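Local coordinates for fatty acid-binding protein homolog 8 (Caenorhabditis elegans, PDB 6C1Z) that binds unsaturated fatty acids as a lysosomal lipid chaperone and carries them into the nucleus, where it activates transcription of genes promoting longevity and mitochondrial beta oxidation, at residues A[9-14]-A[41-46]; A[35-40]-A[59-64]; A[5-10]-A[113-118]; A[53-58]-A[66-71]. One frame throughout, in Å; residues are numbered along the deposited sequence.

Interactions 1 and 4 both join neighbouring antiparallel strands of the beta-barrel, and both add apolar packing on one face of the sheet to backbone hydrogen bonds. They differ in side-chain polarity: interaction 1 adds a salt bridge and a lysine-threonine bond on the opposite face, whereas interaction 4 gathers three aromatic rings. Interaction 3 starts from the same N-terminal region as interaction 1, sharing Ile9 and Gly10, but meets a distant strand through apolar contacts. Interactions 1, 3 and 4 are partly buried. Interaction 2 lies at the surface, where helix 31-39 rests on the loop 59-64 by van der Waals and CH-pi contact; its centre is about 23 Å from that of interaction 3.

Interaction 1. Residues A[9-14]-A[41-46]; sequences IGRWKL and SPTLEI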
loop_
_atom_site.group_PDB
_atom_site.type_symbol
_atom_site.label_atom_id
_atom_site.label_comp_id
_atom_site.label_asym_id
_atom_site.label_seq_id
_atom_site.Cartn_x
_atom_site.Cartn_y
_atom_site.Cartn_z
ATOM N N ILE A 9 -7.355 3.620 -11.805
ATOM C CA ILE A 9 -7.087 2.398 -12.559
ATOM C C ILE A 9 -5.959 2.640 -13.556
ATOM O O ILE A 9 -5.968 3.613 -14.320
ATOM C CB ILE A 9 -8.368 1.918 -13.247
ATOM C CG1 ILE A 9 -9.334 1.400 -12.191
ATOM C CG2 ILE A 9 -8.055 0.845 -14.300
ATOM C CD1 ILE A 9 -10.715 1.165 -12.674
ATOM N N GLY A 10 -4.966 1.762 -13.532
ATOM C CA GLY A 10 -3.869 1.813 -14.480
ATOM C C GLY A 10 -2.600 1.313 -13.830
ATOM O O GLY A 10 -2.638 0.670 -12.793
ATOM N N ARG A 11 -1.476 1.649 -14.449
ATOM C CA ARG A 11 -0.162 1.215 -14.020
ATOM C C ARG A 11 0.664 2.445 -13.672
ATOM O O ARG A 11 0.659 3.431 -14.411
ATOM C CB ARG A 11 0.514 0.366 -15.121
ATOM C CG ARG A 11 -0.029 -1.081 -15.195
ATOM C CD ARG A 11 0.339 -1.843 -16.468
ATOM N NE ARG A 11 1.775 -2.087 -16.577
ATOM C CZ ARG A 11 2.414 -3.115 -16.029
ATOM N NH1 ARG A 11 1.759 -4.020 -15.313
ATOM N NH2 ARG A 11 3.728 -3.222 -16.187
ATOM N N TRP A 12 1.397 2.370 -12.563
ATOM C CA TRP A 12 2.037 3.507 -11.925
ATOM C C TRP A 12 3.461 3.117 -11.541
ATOM O O TRP A 12 3.690 2.008 -11.044
ATOM C CB TRP A 12 1.243 3.881 -10.659
ATOM C CG TRP A 12 -0.201 4.251 -10.872
ATOM C CD1 TRP A 12 -1.286 3.412 -10.806
ATOM C CD2 TRP A 12 -0.726 5.558 -11.165
ATOM N NE1 TRP A 12 -2.445 4.113 -11.049
ATOM C CE2 TRP A 12 -2.123 5.429 -11.274
ATOM C CE3 TRP A 12 -0.148 6.834 -11.364
ATOM C CZ2 TRP A 12 -2.950 6.516 -11.523
ATOM C CZ3 TRP A 12 -0.971 7.890 -11.615
ATOM C CH2 TRP A 12 -2.350 7.727 -11.705
ATOM N N LYS A 13 4.419 4.017 -11.781
ATOM C CA LYS A 13 5.844 3.755 -11.575
ATOM C C LYS A 13 6.354 4.643 -10.441
ATOM O O LYS A 13 6.118 5.856 -10.449
ATOM C CB LYS A 13 6.636 4.044 -12.854
ATOM C CG LYS A 13 6.293 3.137 -14.021
ATOM C CD LYS A 13 6.863 1.757 -13.852
ATOM C CE LYS A 13 6.578 0.917 -15.078
ATOM N NZ LYS A 13 7.332 -0.369 -15.086
ATOM N N LEU A 14 7.054 4.048 -9.463
ATOM C CA LEU A 14 7.558 4.845 -8.344
ATOM C C LEU A 14 8.610 5.843 -8.826
ATOM O O LEU A 14 9.568 5.460 -9.496
ATOM C CB LEU A 14 8.174 3.928 -7.286
ATOM C CG LEU A 14 8.612 4.640 -6.004
ATOM C CD1 LEU A 14 7.431 5.020 -5.151
ATOM C CD2 LEU A 14 9.591 3.809 -5.205
ATOM N N SER A 41 12.189 0.109 -7.293
ATOM C CA SER A 41 11.225 1.109 -7.750
ATOM C C SER A 41 10.061 0.332 -8.353
ATOM O O SER A 41 10.040 0.076 -9.568
ATOM C CB SER A 41 11.849 2.065 -8.765
ATOM O OG SER A 41 12.838 2.870 -8.143
ATOM N N PRO A 42 9.081 -0.063 -7.542
ATOM C CA PRO A 42 8.050 -0.996 -8.006
ATOM C C PRO A 42 7.095 -0.342 -8.984
ATOM O O PRO A 42 7.025 0.883 -9.119
ATOM C CB PRO A 42 7.323 -1.398 -6.722
ATOM C CG PRO A 42 7.617 -0.338 -5.751
ATOM C CD PRO A 42 8.947 0.229 -6.102
ATOM N N THR A 43 6.350 -1.202 -9.676
ATOM C CA THR A 43 5.218 -0.804 -10.494
ATOM C C THR A 43 3.950 -1.228 -9.774
ATOM O O THR A 43 3.812 -2.388 -9.371
ATOM C CB THR A 43 5.300 -1.487 -11.853
ATOM O OG1 THR A 43 6.483 -1.041 -12.510
ATOM C CG2 THR A 43 4.093 -1.143 -12.706
ATOM N N LEU A 44 3.029 -0.291 -9.614
ATOM C CA LEU A 44 1.768 -0.550 -8.947
ATOM C C LEU A 44 0.687 -0.586 -10.012
ATOM O O LEU A 44 0.500 0.384 -10.746
ATOM C CB LEU A 44 1.483 0.538 -7.911
ATOM C CG LEU A 44 0.065 0.625 -7.323
ATOM C CD1 LEU A 44 -0.328 -0.646 -6.619
ATOM C CD2 LEU A 44 -0.052 1.821 -6.376
ATOM N N GLU A 45 -0.001 -1.708 -10.119
ATOM C CA GLU A 45 -1.099 -1.870 -11.047
ATOM C C GLU A 45 -2.380 -1.914 -10.239
ATOM O O GLU A 45 -2.499 -2.721 -9.308
ATOM C CB GLU A 45 -0.926 -3.172 -11.821
ATOM C CG GLU A 45 -2.119 -3.652 -12.607
ATOM C CD GLU A 45 -1.849 -4.989 -13.249
ATOM O OE1 GLU A 45 -1.874 -6.030 -12.539
ATOM O OE2 GLU A 45 -1.569 -4.985 -14.460
ATOM N N ILE A 46 -3.328 -1.060 -10.608
ATOM C CA ILE A 46 -4.637 -1.004 -9.967
ATOM C C ILE A 46 -5.652 -1.373 -11.031
ATOM O O ILE A 46 -5.702 -0.748 -12.105
ATOM C CB ILE A 46 -4.926 0.388 -9.389
ATOM C CG1 ILE A 46 -3.988 0.684 -8.229
ATOM C CG2 ILE A 46 -6.388 0.502 -8.940
ATOM C CD1 ILE A 46 -4.053 2.138 -7.750
#
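Lys13 CG stands anti to the carbonyl carbon and the chain then bends at chi2 (-74°), bringing its end back alongside Thr43. Thr43 OG1, also anti to its carbonyl carbon, accepts a hydrogen bond from Lys13 NZ at 2.8 Å; NZ also makes a weak, long ion pair with Glu138. An alanine in place of Lys13 would lack the ammonium and would probably cost Thr43 OG1 this donor, loosening the polar link between the strands. Arg11 bends at chi3 (66°), so that NH1 reaches Glu45 OE2 at 3.6 Å in a salt bridge at the edge of the guanidinium; NE pairs with Glu138. On the opposite face, the edge of the Trp12 indole lies against a backbone carbonyl, with CD1 3.5 Å from Leu44 O, while its NE1 bonds to Phe8 O. Between the two faces the antiparallel backbones pair reciprocally: Leu44 N reaches Trp12 O at 2.8 Å in a nearly straight bond, and the return bond from Trp12 N to Leu44 O, also 2.8 Å, is more bent. Leu14 CD2 packs on Pro42 CD at 3.7 Å. Strand 129-137 flanks residues 9-14 and strand 52-58 flanks residues 41-46, while Leu120 of strand 119-126 meets Trp12, Leu44 and Ile46 on their shared face.

Interaction 2. Residues A[35-40]-A[59-64]; sequences KAASLT and STFKNN
In the fatty acid-binding protein fold, a beta-barrel is covered at one end by two helices, and here the end of the second helix meets the loop joining strands 52-58 and 64-68, a region associated in this family with the ligand portal. Phe61 carries the contact. Its CB touches Thr40 CG2 at 3.9 Å, and with CG anti to the backbone N (chi1 -179°) the ring is directed to the helix. From there the two sides of the ring differ in what they meet: CD2 lies 3.9 Å from Ala37 CA, whereas CE1 approaches Ala36 CB to 3.6 Å. CZ, at the tip, is 4.0 Å from Ala36 CB. That methyl sits over one face, in a CH-pi contact 22° off the ring normal, and Ala37 N lies above the same face near the rim. Thr40 packs near the base of Phe61, its CG2 3.7 Å from Thr60 OG1. The Thr40 hydroxyl turns back to the helix end, where OG1 donates to Ala37 O. Leu24 of helix 20-27 also touches Ala37, so that the two helices meet there. Within the loop, Ser59 OG donates to Lys62 O at 2.9 Å, approaching from above the plane of that carbonyl.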
loop_
_atom_site.group_PDB
_atom_site.type_symbol
_atom_site.label_atom_id
_atom_site.label_comp_id
_atom_site.label_asym_id
_atom_site.label_seq_id
_atom_site.Cartn_x
_atom_site.Cartn_y
_atom_site.Cartn_z
ATOM N N LYS A 35 16.215 -3.292 3.581
ATOM C CA LYS A 35 17.168 -2.675 2.658
ATOM C C LYS A 35 16.846 -3.046 1.213
ATOM O O LYS A 35 16.739 -2.173 0.342
ATOM C CB LYS A 35 18.585 -3.114 3.036
ATOM C CG LYS A 35 19.687 -2.735 2.055
ATOM C CD LYS A 35 20.093 -1.278 2.182
ATOM C CE LYS A 35 21.390 -1.007 1.432
ATOM N NZ LYS A 35 22.554 -1.744 2.015
ATOM N N ALA A 36 16.674 -4.340 0.942
ATOM C CA ALA A 36 16.380 -4.785 -0.419
ATOM C C ALA A 36 15.052 -4.224 -0.910
ATOM O O ALA A 36 14.937 -3.782 -2.061
ATOM C CB ALA A 36 16.333 -6.308 -0.456
ATOM N N ALA A 37 14.024 -4.242 -0.056
ATOM C CA ALA A 37 12.720 -3.783 -0.482
ATOM C C ALA A 37 12.743 -2.299 -0.802
ATOM O O ALA A 37 12.043 -1.853 -1.718
ATOM C CB ALA A 37 11.679 -4.060 0.600
ATOM N N SER A 38 13.542 -1.519 -0.063
ATOM C CA SER A 38 13.570 -0.076 -0.268
ATOM C C SER A 38 14.415 0.329 -1.468
ATOM O O SER A 38 14.274 1.454 -1.960
ATOM C CB SER A 38 14.068 0.632 1.001
ATOM O OG SER A 38 15.427 0.349 1.258
ATOM N N LEU A 39 15.276 -0.559 -1.968
ATOM C CA LEU A 39 16.070 -0.227 -3.141
ATOM C C LEU A 39 15.281 -0.316 -4.439
ATOM O O LEU A 39 15.686 0.303 -5.431
ATOM C CB LEU A 39 17.305 -1.125 -3.223
ATOM C CG LEU A 39 18.465 -0.711 -2.325
ATOM C CD1 LEU A 39 19.507 -1.803 -2.319
ATOM C CD2 LEU A 39 19.069 0.602 -2.803
ATOM N N THR A 40 14.180 -1.058 -4.474
ATOM C CA THR A 40 13.451 -1.225 -5.720
ATOM C C THR A 40 12.595 0.001 -6.024
ATOM O O THR A 40 12.299 0.822 -5.152
ATOM C CB THR A 40 12.513 -2.423 -5.646
ATOM O OG1 THR A 40 11.499 -2.166 -4.667
ATOM C CG2 THR A 40 13.272 -3.695 -5.301
ATOM N N SER A 59 7.956 -5.982 -8.445
ATOM C CA SER A 59 9.339 -5.531 -8.355
ATOM C C SER A 59 10.268 -6.728 -8.457
ATOM O O SER A 59 9.841 -7.878 -8.364
ATOM C CB SER A 59 9.611 -4.794 -7.043
ATOM O OG SER A 59 9.773 -5.702 -5.957
ATOM N N THR A 60 11.561 -6.430 -8.621
ATOM C CA THR A 60 12.566 -7.482 -8.701
ATOM C C THR A 60 12.653 -8.275 -7.404
ATOM O O THR A 60 13.015 -9.457 -7.422
ATOM C CB THR A 60 13.940 -6.889 -9.052
ATOM O OG1 THR A 60 14.265 -5.811 -8.163
ATOM C CG2 THR A 60 13.962 -6.387 -10.486
ATOM N N PHE A 61 12.328 -7.648 -6.273
ATOM C CA PHE A 61 12.471 -8.299 -4.977
ATOM C C PHE A 61 11.253 -9.131 -4.586
ATOM O O PHE A 61 11.401 -10.207 -3.996
ATOM C CB PHE A 61 12.754 -7.246 -3.900
ATOM C CG PHE A 61 12.954 -7.820 -2.528
ATOM C CD1 PHE A 61 14.019 -8.650 -2.262
ATOM C CD2 PHE A 61 12.070 -7.526 -1.502
ATOM C CE1 PHE A 61 14.212 -9.180 -0.992
ATOM C CE2 PHE A 61 12.258 -8.052 -0.234
ATOM C CZ PHE A 61 13.323 -8.881 0.019
ATOM N N LYS A 62 10.048 -8.651 -4.857
ATOM C CA LYS A 62 8.856 -9.419 -4.535
ATOM C C LYS A 62 7.675 -8.827 -5.278
ATOM O O LYS A 62 7.586 -7.604 -5.428
ATOM C CB LYS A 62 8.562 -9.400 -3.029
ATOM C CG LYS A 62 7.457 -10.372 -2.626
ATOM C CD LYS A 62 7.178 -10.337 -1.134
ATOM C CE LYS A 62 6.094 -11.337 -0.745
ATOM N NZ LYS A 62 4.782 -11.001 -1.375
ATOM N N ASN A 63 6.776 -9.693 -5.743
ATOM C CA ASN A 63 5.475 -9.270 -6.244
ATOM C C ASN A 63 4.465 -9.424 -5.118
ATOM O O ASN A 63 4.455 -10.443 -4.420
ATOM C CB ASN A 63 5.032 -10.111 -7.442
ATOM C CG ASN A 63 5.947 -9.966 -8.638
ATOM O OD1 ASN A 63 6.710 -9.009 -8.752
ATOM N ND2 ASN A 63 5.867 -10.923 -9.549
ATOM N N ASN A 64 3.628 -8.401 -4.930
ATOM C CA ASN A 64 2.661 -8.360 -3.838
ATOM C C ASN A 64 1.308 -8.053 -4.447
ATOM O O ASN A 64 1.085 -6.940 -4.932
ATOM C CB ASN A 64 3.007 -7.268 -2.833
ATOM C CG ASN A 64 4.438 -7.326 -2.385
ATOM O OD1 ASN A 64 4.997 -8.404 -2.199
ATOM N ND2 ASN A 64 5.047 -6.160 -2.210
#

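Interaction 3. Residues A[5-10]-A[113-118]; sequences MKEFIG and TWLENG
One CH-pi contact dominates: Leu115 CG stands over the centre of the Phe8 ring, 3.8 Å from the centroid and 13° off the normal. Further apolar contacts flank it. Leu115 CD2 lies 3.9 Å from Phe8 CD2, and Leu115 CD1 reaches back to Glu7 CB at 3.5 Å, so the leucine straddles two consecutive residues. At the ring edge, Phe8 CE2 meets the strand backbone at Trp114 CA (3.7 Å). Phe8 CE2 is also 4.0 Å from the methyl Thr113 CG2, while Phe95 makes an edge-to-face pair with Phe8. A small aliphatic residue such as alanine replacing Phe8 would remove the ring and would probably cost Leu115 the aromatic surface under its CG and Thr113 a smaller contact. Polar groups are paired apart from this contact: Trp114 NE1 bonds to Glu116 OE2 at 2.8 Å, and Thr113 OG1 to Gln122. A short N-terminal segment with helical backbone angles, folded against the sheet just before the first strand, probably helps close one end of the barrel, as in other fatty acid-binding proteins.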
loop_
_atom_site.group_PDB
_atom_site.type_symbol
_atom_site.label_atom_id
_atom_site.label_comp_id
_atom_site.label_asym_id
_atom_site.label_seq_id
_atom_site.Cartn_x
_atom_site.Cartn_y
_atom_site.Cartn_z
ATOM N N MET A 5 -13.130 6.763 -8.147
ATOM C CA MET A 5 -12.348 5.536 -8.033
ATOM C C MET A 5 -11.724 5.148 -9.365
ATOM O O MET A 5 -10.572 4.698 -9.409
ATOM C CB MET A 5 -13.251 4.408 -7.526
ATOM C CG MET A 5 -13.940 4.708 -6.193
ATOM S SD MET A 5 -14.858 3.305 -5.529
ATOM C CE MET A 5 -13.465 2.686 -4.787
ATOM N N LYS A 6 -12.454 5.328 -10.467
ATOM C CA LYS A 6 -11.947 4.896 -11.765
ATOM C C LYS A 6 -10.651 5.602 -12.169
ATOM O O LYS A 6 -9.880 5.045 -12.961
ATOM C CB LYS A 6 -13.016 5.091 -12.841
ATOM C CG LYS A 6 -13.359 6.546 -13.122
ATOM C CD LYS A 6 -14.253 6.699 -14.345
ATOM C CE LYS A 6 -14.506 8.171 -14.652
ATOM N NZ LYS A 6 -15.137 8.384 -15.990
ATOM N N GLU A 7 -10.385 6.812 -11.656
ATOM C CA GLU A 7 -9.167 7.534 -12.006
ATOM C C GLU A 7 -7.911 6.859 -11.486
ATOM O O GLU A 7 -6.810 7.178 -11.949
ATOM C CB GLU A 7 -9.261 8.971 -11.478
ATOM C CG GLU A 7 -10.430 9.757 -12.051
ATOM C CD GLU A 7 -10.575 11.146 -11.447
ATOM O OE1 GLU A 7 -9.596 11.922 -11.463
ATOM O OE2 GLU A 7 -11.674 11.441 -10.946
ATOM N N PHE A 8 -8.052 5.930 -10.542
ATOM C CA PHE A 8 -6.899 5.222 -10.021
ATOM C C PHE A 8 -6.480 4.069 -10.915
ATOM O O PHE A 8 -5.361 3.543 -10.742
ATOM C CB PHE A 8 -7.231 4.660 -8.637
ATOM C CG PHE A 8 -7.322 5.697 -7.545
ATOM C CD1 PHE A 8 -8.482 6.467 -7.378
ATOM C CD2 PHE A 8 -6.271 5.916 -6.696
ATOM C CE1 PHE A 8 -8.567 7.399 -6.362
ATOM C CE2 PHE A 8 -6.354 6.847 -5.668
ATOM C CZ PHE A 8 -7.519 7.611 -5.515
ATOM N N ILE A 9 -7.355 3.620 -11.805
ATOM C CA ILE A 9 -7.087 2.398 -12.559
ATOM C C ILE A 9 -5.959 2.640 -13.556
ATOM O O ILE A 9 -5.968 3.613 -14.320
ATOM C CB ILE A 9 -8.368 1.918 -13.247
ATOM C CG1 ILE A 9 -9.334 1.400 -12.191
ATOM C CG2 ILE A 9 -8.055 0.845 -14.300
ATOM C CD1 ILE A 9 -10.715 1.165 -12.674
ATOM N N GLY A 10 -4.966 1.762 -13.532
ATOM C CA GLY A 10 -3.869 1.813 -14.480
ATOM C C GLY A 10 -2.600 1.313 -13.830
ATOM O O GLY A 10 -2.638 0.670 -12.793
ATOM N N THR A 113 -4.038 6.092 -0.246
ATOM C CA THR A 113 -3.683 6.238 -1.651
ATOM C C THR A 113 -4.600 7.287 -2.248
ATOM O O THR A 113 -5.817 7.199 -2.134
ATOM C CB THR A 113 -3.820 4.912 -2.394
ATOM O OG1 THR A 113 -3.007 3.920 -1.751
ATOM C CG2 THR A 113 -3.372 5.008 -3.816
ATOM N N TRP A 114 -4.001 8.277 -2.908
ATOM C CA TRP A 114 -4.792 9.377 -3.440
ATOM C C TRP A 114 -4.107 9.917 -4.684
ATOM O O TRP A 114 -2.964 9.614 -4.977
ATOM C CB TRP A 114 -5.109 10.441 -2.372
ATOM C CG TRP A 114 -4.003 11.390 -2.017
ATOM C CD1 TRP A 114 -3.867 12.686 -2.453
ATOM C CD2 TRP A 114 -2.902 11.154 -1.129
ATOM N NE1 TRP A 114 -2.742 13.239 -1.913
ATOM C CE2 TRP A 114 -2.156 12.353 -1.058
ATOM C CE3 TRP A 114 -2.490 10.052 -0.360
ATOM C CZ2 TRP A 114 -0.993 12.468 -0.305
ATOM C CZ3 TRP A 114 -1.356 10.175 0.415
ATOM C CH2 TRP A 114 -0.613 11.385 0.439
ATOM N N LEU A 115 -4.847 10.731 -5.430
ATOM C CA LEU A 115 -4.359 11.333 -6.671
ATOM C C LEU A 115 -4.199 12.837 -6.520
ATOM O O LEU A 115 -5.040 13.511 -5.917
ATOM C CB LEU A 115 -5.314 11.044 -7.826
ATOM C CG LEU A 115 -5.604 9.583 -8.163
ATOM C CD1 LEU A 115 -6.539 9.473 -9.342
ATOM C CD2 LEU A 115 -4.317 8.840 -8.443
ATOM N N GLU A 116 -3.114 13.359 -7.074
ATOM C CA GLU A 116 -2.874 14.793 -7.083
ATOM C C GLU A 116 -2.277 15.159 -8.418
ATOM O O GLU A 116 -1.173 14.718 -8.747
ATOM C CB GLU A 116 -1.931 15.220 -5.967
ATOM C CG GLU A 116 -2.630 15.230 -4.644
ATOM C CD GLU A 116 -1.796 15.818 -3.549
ATOM O OE1 GLU A 116 -0.591 16.072 -3.785
ATOM O OE2 GLU A 116 -2.346 15.984 -2.445
ATOM N N ASN A 117 -2.989 15.979 -9.169
ATOM C CA ASN A 117 -2.451 16.578 -10.368
ATOM C C ASN A 117 -1.785 15.539 -11.264
ATOM O O ASN A 117 -0.698 15.743 -11.796
ATOM C CB ASN A 117 -1.511 17.731 -10.011
ATOM C CG ASN A 117 -2.180 18.756 -9.114
ATOM O OD1 ASN A 117 -3.246 19.260 -9.448
ATOM N ND2 ASN A 117 -1.583 19.026 -7.960
ATOM N N GLY A 118 -2.467 14.411 -11.434
ATOM C CA GLY A 118 -2.021 13.399 -12.362
ATOM C C GLY A 118 -1.086 12.370 -11.779
ATOM O O GLY A 118 -0.817 11.359 -12.438
#

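Interaction 4. Residues A[53-58]-A[66-71]; sequences WHFNQY and LAFKIR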
loop_
_atom_site.group_PDB
_atom_site.type_symbol
_atom_site.label_atom_id
_atom_site.label_comp_id
_atom_site.label_asym_id
_atom_site.label_seq_id
_atom_site.Cartn_x
_atom_site.Cartn_y
_atom_site.Cartn_z
ATOM N N TRP A 53 -11.407 -5.113 -6.230
ATOM C CA TRP A 53 -10.230 -4.334 -6.558
ATOM C C TRP A 53 -8.977 -5.199 -6.469
ATOM O O TRP A 53 -8.863 -6.076 -5.618
ATOM C CB TRP A 53 -10.094 -3.141 -5.595
ATOM C CG TRP A 53 -11.103 -2.064 -5.896
ATOM C CD1 TRP A 53 -12.331 -1.927 -5.322
ATOM C CD2 TRP A 53 -10.986 -1.034 -6.868
ATOM N NE1 TRP A 53 -12.982 -0.863 -5.882
ATOM C CE2 TRP A 53 -12.182 -0.287 -6.828
ATOM C CE3 TRP A 53 -9.984 -0.671 -7.782
ATOM C CZ2 TRP A 53 -12.410 0.798 -7.675
ATOM C CZ3 TRP A 53 -10.209 0.409 -8.609
ATOM C CH2 TRP A 53 -11.419 1.135 -8.550
ATOM N N HIS A 54 -7.991 -4.860 -7.286
ATOM C CA HIS A 54 -6.677 -5.490 -7.245
ATOM C C HIS A 54 -5.632 -4.390 -7.223
ATOM O O HIS A 54 -5.612 -3.538 -8.124
ATOM C CB HIS A 54 -6.499 -6.406 -8.452
ATOM C CG HIS A 54 -7.457 -7.553 -8.458
ATOM N ND1 HIS A 54 -7.140 -8.768 -7.886
ATOM C CD2 HIS A 54 -8.710 -7.684 -8.943
ATOM C CE1 HIS A 54 -8.160 -9.597 -8.029
ATOM N NE2 HIS A 54 -9.131 -8.961 -8.659
ATOM N N PHE A 55 -4.817 -4.359 -6.180
ATOM C CA PHE A 55 -3.658 -3.473 -6.075
ATOM C C PHE A 55 -2.463 -4.401 -6.079
ATOM O O PHE A 55 -2.155 -5.043 -5.069
ATOM C CB PHE A 55 -3.675 -2.658 -4.772
ATOM C CG PHE A 55 -4.537 -1.403 -4.800
ATOM C CD1 PHE A 55 -5.846 -1.422 -5.246
ATOM C CD2 PHE A 55 -4.008 -0.201 -4.371
ATOM C CE1 PHE A 55 -6.626 -0.238 -5.237
ATOM C CE2 PHE A 55 -4.782 0.968 -4.374
ATOM C CZ PHE A 55 -6.077 0.929 -4.803
ATOM N N ASN A 56 -1.820 -4.505 -7.219
ATOM C CA ASN A 56 -0.724 -5.435 -7.394
ATOM C C ASN A 56 0.564 -4.651 -7.551
ATOM O O ASN A 56 0.682 -3.819 -8.456
ATOM C CB ASN A 56 -0.978 -6.299 -8.626
ATOM C CG ASN A 56 -2.214 -7.145 -8.494
ATOM O OD1 ASN A 56 -2.639 -7.474 -7.391
ATOM N ND2 ASN A 56 -2.788 -7.533 -9.624
ATOM N N GLN A 57 1.552 -4.965 -6.736
ATOM C CA GLN A 57 2.829 -4.271 -6.778
ATOM C C GLN A 57 3.876 -5.235 -7.309
ATOM O O GLN A 57 4.012 -6.350 -6.800
ATOM C CB GLN A 57 3.218 -3.778 -5.386
ATOM C CG GLN A 57 4.394 -2.830 -5.361
ATOM C CD GLN A 57 4.271 -1.795 -4.264
ATOM O OE1 GLN A 57 5.190 -1.602 -3.469
ATOM N NE2 GLN A 57 3.130 -1.127 -4.212
ATOM N N TYR A 58 4.607 -4.819 -8.334
ATOM C CA TYR A 58 5.600 -5.691 -8.956
ATOM C C TYR A 58 7.002 -5.127 -8.796
ATOM O O TYR A 58 7.232 -3.939 -9.035
ATOM C CB TYR A 58 5.323 -5.882 -10.452
ATOM C CG TYR A 58 4.022 -6.589 -10.720
ATOM C CD1 TYR A 58 3.945 -7.974 -10.634
ATOM C CD2 TYR A 58 2.890 -5.888 -11.080
ATOM C CE1 TYR A 58 2.761 -8.644 -10.883
ATOM C CE2 TYR A 58 1.686 -6.554 -11.346
ATOM C CZ TYR A 58 1.636 -7.928 -11.220
ATOM O OH TYR A 58 0.446 -8.566 -11.484
ATOM N N LEU A 66 -2.765 -7.784 -3.932
ATOM C CA LEU A 66 -3.791 -7.587 -2.930
ATOM C C LEU A 66 -5.114 -7.468 -3.655
ATOM O O LEU A 66 -5.257 -6.628 -4.546
ATOM C CB LEU A 66 -3.487 -6.311 -2.150
ATOM C CG LEU A 66 -4.480 -5.930 -1.063
ATOM C CD1 LEU A 66 -4.523 -6.970 0.029
ATOM C CD2 LEU A 66 -4.080 -4.585 -0.492
ATOM N N ALA A 67 -6.079 -8.269 -3.252
ATOM C CA ALA A 67 -7.439 -8.218 -3.752
ATOM C C ALA A 67 -8.351 -7.886 -2.580
ATOM O O ALA A 67 -8.144 -8.374 -1.464
ATOM C CB ALA A 67 -7.843 -9.571 -4.347
ATOM N N PHE A 68 -9.359 -7.051 -2.821
ATOM C CA PHE A 68 -10.277 -6.716 -1.748
ATOM C C PHE A 68 -11.557 -6.156 -2.337
ATOM O O PHE A 68 -11.590 -5.651 -3.470
ATOM C CB PHE A 68 -9.655 -5.702 -0.781
ATOM C CG PHE A 68 -9.236 -4.406 -1.441
ATOM C CD1 PHE A 68 -10.115 -3.331 -1.560
ATOM C CD2 PHE A 68 -7.948 -4.241 -1.920
ATOM C CE1 PHE A 68 -9.725 -2.163 -2.148
ATOM C CE2 PHE A 68 -7.541 -3.036 -2.499
ATOM C CZ PHE A 68 -8.433 -2.004 -2.633
ATOM N N LYS A 69 -12.605 -6.189 -1.518
ATOM C CA LYS A 69 -13.796 -5.384 -1.747
ATOM C C LYS A 69 -13.863 -4.266 -0.726
ATOM O O LYS A 69 -13.515 -4.439 0.447
ATOM C CB LYS A 69 -15.059 -6.229 -1.697
ATOM C CG LYS A 69 -15.027 -7.345 -2.719
ATOM C CD LYS A 69 -16.284 -8.172 -2.678
ATOM C CE LYS A 69 -16.155 -9.425 -3.522
ATOM N NZ LYS A 69 -16.085 -9.135 -4.974
ATOM N N ILE A 70 -14.214 -3.071 -1.216
ATOM C CA ILE A 70 -14.376 -1.908 -0.367
ATOM C C ILE A 70 -15.358 -2.223 0.753
ATOM O O ILE A 70 -16.419 -2.808 0.512
ATOM C CB ILE A 70 -14.844 -0.719 -1.241
ATOM C CG1 ILE A 70 -13.747 -0.293 -2.210
ATOM C CG2 ILE A 70 -15.286 0.451 -0.412
ATOM C CD1 ILE A 70 -12.553 0.218 -1.521
ATOM N N ARG A 71 -14.993 -1.857 1.990
ATOM C CA ARG A 71 -15.835 -1.963 3.181
ATOM C C ARG A 71 -15.963 -3.377 3.736
ATOM O O ARG A 71 -16.727 -3.593 4.674
ATOM C CB ARG A 71 -17.237 -1.376 2.981
ATOM C CG ARG A 71 -17.236 0.106 2.606
ATOM C CD ARG A 71 -18.638 0.597 2.206
ATOM N NE ARG A 71 -19.295 -0.376 1.335
ATOM C CZ ARG A 71 -19.224 -0.370 0.006
ATOM N NH1 ARG A 71 -18.558 0.581 -0.633
ATOM N NH2 ARG A 71 -19.829 -1.321 -0.700
#
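Phe68 adopts the crowded first torsion, with CG between the backbone N and the carbonyl carbon (chi1 58°), which swings its ring across to the partner strand. Trp53 and Phe55 both hold CG anti to the carbonyl carbon, and their side chains meet that ring from different directions. Trp53 CB sits over one face of Phe68, 3.8 Å from the ring centroid, in a CH-pi contact. The five-membered ring of the indole is near parallel to the phenyl plane (20°) but offset until little of either ring faces the other. Phe55 approaches obliquely, its plane turned 48°, with CD1 3.6 Å from Phe68 CE2. Ile70 extends the cluster: Ile70 CG1 lies 3.8 Å from Trp53 CD1, and Ile70 CD1 comes to the edge of the Phe68 ring, in its plane. On the reverse face His54 CE1 rests on Ala67 CB at 3.7 Å. Between the faces, Trp53 pairs with Phe68 and Phe55 with Leu66 through four backbone hydrogen bonds, including Phe55 N to Leu66 O at 2.8 Å. Phe95 makes edge-to-face pairs with both Trp53 and Phe55. The backbone thus supplies directional bonds, while the aromatic face is joined mainly by apolar contacts, consistent with the hydrophobic interior of a lipid-binding barrel.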